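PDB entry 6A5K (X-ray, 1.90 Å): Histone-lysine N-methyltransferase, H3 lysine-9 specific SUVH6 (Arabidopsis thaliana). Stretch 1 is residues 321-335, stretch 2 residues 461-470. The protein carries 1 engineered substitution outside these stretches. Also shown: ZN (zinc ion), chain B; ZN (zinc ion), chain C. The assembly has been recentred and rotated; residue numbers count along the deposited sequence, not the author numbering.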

# COMPACT_ATOMS: atom_id res chain seq x y z
N ALA A 321 1.65 -6.74 9.72
CA ALA A 321 2.31 -6.30 8.50
C ALA A 321 3.65 -7.01 8.31
O ALA A 321 4.38 -7.25 9.28
CB ALA A 321 2.51 -4.78 8.53
N ILE A 322 3.98 -7.33 7.06
CA ILE A 322 5.27 -7.92 6.73
C ILE A 322 6.36 -6.85 6.92
O ILE A 322 6.16 -5.68 6.60
CB ILE A 322 5.29 -8.48 5.28
CG1 ILE A 322 6.52 -9.35 5.03
CG2 ILE A 322 5.19 -7.37 4.23
CD1 ILE A 322 6.52 -9.97 3.62
N VAL A 323 7.50 -7.24 7.49
CA VAL A 323 8.58 -6.29 7.72
C VAL A 323 9.23 -5.92 6.39
O VAL A 323 9.53 -4.75 6.13
CB VAL A 323 9.64 -6.87 8.68
CG1 VAL A 323 10.82 -5.92 8.81
CG2 VAL A 323 9.02 -7.17 10.05
N GLY A 324 9.43 -6.92 5.54
CA GLY A 324 9.99 -6.73 4.22
C GLY A 324 9.98 -8.04 3.48
O GLY A 324 9.86 -9.11 4.09
N ALA A 325 10.08 -7.96 2.15
CA ALA A 325 10.12 -9.15 1.31
C ALA A 325 11.33 -10.01 1.67
O ALA A 325 12.37 -9.49 2.08
CB ALA A 325 10.16 -8.76 -0.16
N LYS A 326 11.17 -11.32 1.54
CA LYS A 326 12.25 -12.29 1.72
C LYS A 326 12.06 -13.35 0.65
O LYS A 326 10.98 -13.44 0.06
CB LYS A 326 12.23 -12.92 3.12
CG LYS A 326 12.34 -11.94 4.27
CD LYS A 326 12.37 -12.68 5.60
CE LYS A 326 13.72 -13.37 5.82
NZ LYS A 326 13.73 -14.19 7.06
N PRO A 327 13.10 -14.17 0.39
CA PRO A 327 12.90 -15.28 -0.55
C PRO A 327 11.74 -16.17 -0.13
O PRO A 327 10.88 -16.49 -0.96
CB PRO A 327 14.24 -16.03 -0.47
CG PRO A 327 15.23 -14.97 -0.13
CD PRO A 327 14.51 -14.03 0.80
N THR A 328 11.70 -16.56 1.14
CA THR A 328 10.63 -17.40 1.65
C THR A 328 10.26 -17.01 3.09
O THR A 328 11.12 -16.72 3.91
CB THR A 328 11.01 -18.91 1.63
OG1 THR A 328 11.58 -19.24 0.35
CG2 THR A 328 9.79 -19.79 1.87
N ILE A 329 8.96 -16.98 3.37
CA ILE A 329 8.49 -16.83 4.74
C ILE A 329 7.85 -18.12 5.22
O ILE A 329 7.10 -18.76 4.47
CB ILE A 329 7.49 -15.67 4.86
CG1 ILE A 329 8.22 -14.35 4.68
CG2 ILE A 329 6.76 -15.70 6.20
CD1 ILE A 329 7.30 -13.19 4.62
N TYR A 330 8.17 -18.53 6.44
CA TYR A 330 7.57 -19.71 7.04
C TYR A 330 6.59 -19.30 8.13
O TYR A 330 6.97 -18.71 9.13
CB TYR A 330 8.64 -20.64 7.63
CG TYR A 330 9.65 -21.13 6.62
CD1 TYR A 330 10.73 -20.33 6.25
CD2 TYR A 330 9.51 -22.37 6.02
CE1 TYR A 330 11.64 -20.77 5.32
CE2 TYR A 330 10.43 -22.81 5.08
CZ TYR A 330 11.49 -22.00 4.74
OH TYR A 330 12.41 -22.43 3.81
N GLU A 331 5.31 -19.61 7.91
CA GLU A 331 4.31 -19.37 8.94
C GLU A 331 4.11 -20.63 9.77
O GLU A 331 4.47 -21.72 9.34
CB GLU A 331 2.99 -18.92 8.32
CG GLU A 331 3.07 -17.57 7.62
CD GLU A 331 1.71 -17.00 7.28
OE1 GLU A 331 0.69 -17.56 7.73
OE2 GLU A 331 1.66 -15.98 6.56
N CYS A 332 3.56 -20.47 10.97
CA CYS A 332 3.23 -21.63 11.78
C CYS A 332 2.11 -22.41 11.11
O CYS A 332 1.27 -21.84 10.40
CB CYS A 332 2.85 -21.20 13.20
SG CYS A 332 4.29 -20.70 14.14
N GLY A 333 2.11 -23.73 11.33
CA GLY A 333 1.20 -24.61 10.63
C GLY A 333 0.11 -25.19 11.51
O GLY A 333 -0.05 -24.77 12.66
N PRO A 334 -0.65 -26.15 10.97
CA PRO A 334 -1.80 -26.77 11.63
C PRO A 334 -1.46 -27.45 12.96
O PRO A 334 -2.30 -27.48 13.85
CB PRO A 334 -2.27 -27.82 10.60
CG PRO A 334 -1.74 -27.34 9.30
CD PRO A 334 -0.44 -26.67 9.61
N LEU A 335 -0.25 -27.99 13.09
CA LEU A 335 0.10 -28.73 14.30
C LEU A 335 0.95 -27.92 15.28
O LEU A 335 1.37 -28.45 16.31
CB LEU A 335 0.83 -30.02 13.94
CG LEU A 335 0.05 -31.07 13.14
CD1 LEU A 335 0.71 -32.44 13.28
CD2 LEU A 335 -1.40 -31.12 13.56
N LEU A 461 2.07 -3.86 -5.51
CA LEU A 461 2.11 -5.17 -4.84
C LEU A 461 3.36 -5.94 -5.23
O LEU A 461 3.95 -5.69 -6.27
CB LEU A 461 0.89 -6.03 -5.19
CG LEU A 461 -0.55 -5.56 -4.98
CD1 LEU A 461 -1.53 -6.72 -5.21
CD2 LEU A 461 -0.76 -4.95 -3.60
N TYR A 462 3.75 -6.90 -4.39
CA TYR A 462 4.73 -7.88 -4.82
C TYR A 462 4.31 -9.27 -4.36
O TYR A 462 3.54 -9.42 -3.40
CB TYR A 462 6.14 -7.56 -4.30
CG TYR A 462 6.26 -7.47 -2.79
CD1 TYR A 462 6.09 -6.26 -2.14
CD2 TYR A 462 6.56 -8.60 -2.02
CE1 TYR A 462 6.21 -6.15 -0.77
CE2 TYR A 462 6.68 -8.50 -0.64
CZ TYR A 462 6.50 -7.27 -0.02
OH TYR A 462 6.62 -7.13 1.35
N ALA A 463 4.85 -10.27 -5.05
CA ALA A 463 4.62 -11.67 -4.72
C ALA A 463 5.62 -12.15 -3.68
O ALA A 463 6.80 -11.81 -3.73
CB ALA A 463 4.69 -12.55 -5.98
N GLN A 464 5.13 -12.94 -2.73
CA GLN A 464 5.91 -13.42 -1.61
C GLN A 464 5.62 -14.90 -1.41
O GLN A 464 4.47 -15.29 -1.20
CB GLN A 464 5.58 -12.63 -0.34
CG GLN A 464 6.27 -13.14 0.92
CD GLN A 464 7.78 -13.07 0.80
OE1 GLN A 464 8.35 -11.99 0.61
NE2 GLN A 464 8.45 -14.22 0.90
N ASN A 465 6.66 -15.72 -1.47
CA ASN A 465 6.52 -17.15 -1.23
C ASN A 465 6.31 -17.42 0.25
O ASN A 465 7.07 -16.92 1.09
CB ASN A 465 7.74 -17.91 -1.74
CG ASN A 465 7.81 -17.96 -3.26
OD1 ASN A 465 6.83 -17.71 -3.94
ND2 ASN A 465 8.98 -18.30 -3.78
N VAL A 466 5.28 -18.21 0.57
CA VAL A 466 4.98 -18.56 1.96
C VAL A 466 4.74 -20.07 2.10
O VAL A 466 4.07 -20.68 1.27
CB VAL A 466 3.74 -17.79 2.50
CG1 VAL A 466 3.41 -18.21 3.95
CG2 VAL A 466 3.97 -16.29 2.45
N LEU A 467 5.32 -20.65 3.14
CA LEU A 467 5.05 -22.05 3.49
C LEU A 467 4.41 -22.12 4.87
O LEU A 467 4.83 -21.41 5.78
CB LEU A 467 6.34 -22.87 3.46
CG LEU A 467 6.97 -23.04 2.07
CD1 LEU A 467 8.41 -23.55 2.18
CD2 LEU A 467 6.12 -23.99 1.22
N TYR A 468 3.39 -22.97 5.03
CA TYR A 468 2.84 -23.22 6.36
C TYR A 468 2.18 -24.60 6.53
O TYR A 468 2.36 -25.23 7.57
CB TYR A 468 1.84 -22.12 6.75
CG TYR A 468 0.55 -22.09 5.95
CD1 TYR A 468 -0.61 -22.68 6.45
CD2 TYR A 468 0.48 -21.45 4.72
CE1 TYR A 468 -1.79 -22.65 5.73
CE2 TYR A 468 -0.71 -21.41 4.00
CZ TYR A 468 -1.83 -22.02 4.51
OH TYR A 468 -3.02 -21.99 3.80
N ASP A 469 1.42 -25.06 5.54
CA ASP A 469 0.76 -26.36 5.68
C ASP A 469 1.59 -27.50 5.12
O ASP A 469 1.17 -28.66 5.14
CB ASP A 469 -0.62 -26.34 5.01
CG ASP A 469 -0.55 -25.98 3.54
OD1 ASP A 469 0.45 -25.37 3.11
OD2 ASP A 469 -1.50 -26.32 2.80
N HIS A 470 2.78 -27.17 4.61
CA HIS A 470 3.76 -28.15 4.16
C HIS A 470 5.10 -27.44 3.99
O HIS A 470 5.17 -26.22 4.09
CB HIS A 470 3.32 -28.81 2.84
CG HIS A 470 3.22 -27.86 1.68
ND1 HIS A 470 4.33 -27.36 1.04
CD2 HIS A 470 2.15 -27.33 1.05
CE1 HIS A 470 3.94 -26.56 0.06
NE2 HIS A 470 2.62 -26.52 0.05
ZN ZN B . 5.21 -22.87 14.65
ZN ZN C . 3.39 -19.81 16.18
O HOH W 1 9.37 -14.71 -2.42
O HOH W 2 10.90 -19.51 -2.18

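What holds the two backbones together? They run side by side as parallel strands, and the bonds alternate as that arrangement requires. Ile329 N donates to Asn465 O at 3.0 Å, Leu467 N donates to Ile329 O at 2.9 Å, and Glu331 N donates to Leu467 O at 2.8 Å. Ile329 thus uses both its amide and its carbonyl, reaching residues before and after its partner Val466. Two CA-H...O contacts fill in the ladder: Val466 CA lies 3.3 Å from Ile329 O, and Tyr330 CA lies 3.5 Å from Leu467 O.

How does the pairing continue where the backbones separate? The side chain of Gln464 bridges the wider gap. Its amide imitates a strand backbone: Lys326 N donates to Gln464 OE1 at 3.0 Å, while Gln464 NE2 donates to Lys326 O at 2.8 Å. The same NE2 also donates to Asn465 O at 3.0 Å, so both amide protons are engaged.

Which contacts are apolar? Tyr330 and Leu467 point to one face of the sheet, where Tyr330 CE2 meets Leu467 CD1 at 3.6 Å. Ile329 and Val466 occupy the other face, with a looser approach of 4.3 Å between Ile329 CB and Val466 CG2. Nearer the start of the contact, Ala325 CB packs 3.5 Å from Tyr462 CE2.

What part do water and metal play? One water donates to Pro327 O at 2.8 Å and accepts from Asn465 N at 3.0 Å, linking backbone groups that do not pair directly. Another accepts from Asn465 ND2 at 2.8 Å and hydrogen-bonds Thr328 OG1 at 2.6 Å. Beyond the strand, Cys332 SG bridges two zinc ions, each ZN 2.4 Å from SG, anchoring this segment to a metal site completed elsewhere in the structure.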